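PDB 4O7H: glutathione S-transferase from Rhodospirillum rubrum F11, which probably catalyses the conjugation of glutathione to electrophilic substrates. Local coordinates for residues A192-K195 against S199-P202. Numbering follows the deposited sequence.
Sequences ALVK and SFRP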
ATOM      1  N   ALA A 192      -8.020  -7.517  22.660  1.00 11.74           N
ATOM      2  CA  ALA A 192      -7.613  -7.385  24.059  1.00 12.08           C
ATOM      3  C   ALA A 192      -6.238  -7.931  24.316  1.00 12.47           C
ATOM      4  O   ALA A 192      -5.503  -7.375  25.123  1.00 13.21           O
ATOM      5  CB  ALA A 192      -8.653  -8.101  24.933  1.00 12.18           C
ATOM      6  N   LEU A 193      -5.900  -9.033  23.645  1.00 12.41           N
ATOM      7  CA  LEU A 193      -4.564  -9.578  23.755  1.00 13.39           C
ATOM      8  C   LEU A 193      -3.515  -8.651  23.172  1.00 13.06           C
ATOM      9  O   LEU A 193      -2.471  -8.387  23.828  1.00 15.73           O
ATOM     10  CB  LEU A 193      -4.447 -10.923  23.105  1.00 15.66           C
ATOM     11  CG  LEU A 193      -5.123 -12.110  23.756  1.00 18.03           C
ATOM     12  CD1 LEU A 193      -4.910 -13.290  22.809  1.00 18.83           C
ATOM     13  CD2 LEU A 193      -4.484 -12.351  25.103  1.00 19.87           C
ATOM     14  N   VAL A 194      -3.810  -8.043  22.020  1.00 11.42           N
ATOM     15  CA  VAL A 194      -2.797  -7.151  21.445  1.00 10.26           C
ATOM     16  C   VAL A 194      -2.654  -5.889  22.277  1.00 10.59           C
ATOM     17  O   VAL A 194      -1.535  -5.413  22.524  1.00 10.99           O
ATOM     18  CB  VAL A 194      -3.102  -6.811  19.962  1.00 10.48           C
ATOM     19  CG1 VAL A 194      -2.053  -5.822  19.441  1.00 10.84           C
ATOM     20  CG2 VAL A 194      -3.144  -8.093  19.126  1.00 10.31           C
ATOM     21  N   LYS A 195      -3.787  -5.318  22.652  1.00 11.11           N
ATOM     22  CA  LYS A 195      -3.782  -4.014  23.372  1.00 11.73           C
ATOM     23  C   LYS A 195      -3.103  -4.072  24.746  1.00 12.28           C
ATOM     24  O   LYS A 195      -2.669  -3.025  25.265  1.00 11.78           O
ATOM     25  CB  LYS A 195      -5.176  -3.414  23.468  1.00 12.53           C
ATOM     26  CG  LYS A 195      -5.983  -3.870  24.646  1.00 12.95           C
ATOM     27  CD  LYS A 195      -7.374  -3.173  24.725  1.00 13.33           C
ATOM     28  CE  LYS A 195      -7.415  -1.693  25.076  1.00 13.27           C
ATOM     29  NZ  LYS A 195      -8.818  -1.266  25.317  1.00 13.21           N
ATOM     30  N   SER A 199       4.079  -3.034  24.016  1.00 12.38           N
ATOM     31  CA  SER A 199       4.327  -2.253  22.784  1.00 12.02           C
ATOM     32  C   SER A 199       3.139  -1.384  22.462  1.00 11.37           C
ATOM     33  O   SER A 199       3.266  -0.377  21.771  1.00 12.42           O
ATOM     34  CB  SER A 199       4.574  -3.179  21.615  1.00 12.03           C
ATOM     35  OG  SER A 199       3.472  -4.050  21.464  1.00 12.27           O
ATOM     36  N   PHE A 200       1.968  -1.762  22.953  1.00 10.79           N
ATOM     37  CA  PHE A 200       0.755  -0.983  22.650  1.00 10.75           C
ATOM     38  C   PHE A 200       0.501   0.186  23.604  1.00 11.57           C
ATOM     39  O   PHE A 200      -0.374   1.028  23.363  1.00 12.61           O
ATOM     40  CB  PHE A 200      -0.482  -1.889  22.658  1.00 10.27           C
ATOM     41  CG  PHE A 200      -1.437  -1.647  21.496  1.00 10.23           C
ATOM     42  CD1 PHE A 200      -1.116  -2.085  20.219  1.00 10.94           C
ATOM     43  CD2 PHE A 200      -2.651  -1.000  21.704  1.00 10.71           C
ATOM     44  CE1 PHE A 200      -1.989  -1.870  19.173  1.00 10.44           C
ATOM     45  CE2 PHE A 200      -3.538  -0.770  20.646  1.00 11.57           C
ATOM     46  CZ  PHE A 200      -3.207  -1.235  19.391  1.00 11.27           C
ATOM     47  N   ARG A 201       1.189   0.200  24.731  1.00 13.43           N
ATOM     48  CA  ARG A 201       0.841   1.099  25.836  1.00 15.03           C
ATOM     49  C   ARG A 201       0.786   2.582  25.426  1.00 14.41           C
ATOM     50  O   ARG A 201      -0.175   3.261  25.784  1.00 14.16           O
ATOM     51  CB  ARG A 201       1.772   0.900  27.033  1.00 19.74           C
ATOM     52  CG  ARG A 201       1.275   1.702  28.239  1.00 24.59           C
ATOM     53  CD  ARG A 201       2.206   1.615  29.442  1.00 32.70           C
ATOM     54  NE  ARG A 201       1.742   0.601  30.383  1.00 41.10           N
ATOM     55  CZ  ARG A 201       2.141  -0.675  30.414  1.00 47.21           C
ATOM     56  NH1 ARG A 201       3.066  -1.142  29.567  1.00 44.71           N
ATOM     57  NH2 ARG A 201       1.612  -1.496  31.323  1.00 52.51           N
ATOM     58  N   PRO A 202       1.757   3.126  24.672  1.00 14.19           N
ATOM     59  CA  PRO A 202       1.641   4.541  24.309  1.00 14.60           C
ATOM     60  C   PRO A 202       0.395   4.882  23.479  1.00 14.09           C
ATOM     61  O   PRO A 202      -0.179   5.943  23.578  1.00 14.86           O
ATOM     62  CB  PRO A 202       2.911   4.808  23.445  1.00 15.62           C
ATOM     63  CG  PRO A 202       3.837   3.753  23.802  1.00 17.33           C
ATOM     64  CD  PRO A 202       3.018   2.542  24.179  1.00 15.60           C
TER
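Val194 meets the ring of Phe200 with one methyl. Its CG1 lies anti to the backbone N (chi1 177°), which brings Val194 CG1 to 3.9 Å from Phe200 CD1. The two side chains slant across each other. The backbone joins in: Val194 O lies 3.7 Å from Phe200 CB. Beyond this contact Val194 packs on Trp153 and Ala167.

Lys195 comes from the same side of the ring plane as Val194 CG1, but near CD2. Lys195 CA is 3.6 Å from Phe200 CD2. Lys195 CB is 3.9 Å from Phe200 CD2. Lys195 O sits 3.6 Å from Phe200 CB. No hydrogen bond joins the two segments, so van der Waals contact carries the pairing. The rest of the lysine chain leads away from the ring. Its NZ donates to the carbonyl oxygens of Tyr217 and Asp219, and the ammonium makes a cation-pi contact with Phe222.

Phe200 also touches Val18 of helix 11-22, and Ala167 and Ser171 of helix 161-175. Ser199 OG makes a hydrogen bond with Glu22 OE2, which ties the second segment to helix 11-22. With an alanine in place of Phe200, a gap would probably open beside Val194 CG1 and Lys195 CA, and Val18 would lose an apolar neighbour.

The pairing joins the C-terminal end of helix 185-195 to the short 3-10 segment ahead of helix 201-205. Through Phe200 and Ser199 it borders the place where the helical C-terminal domain packs on the thioredoxin-like N-terminal domain, as in the glutathione S-transferase fold.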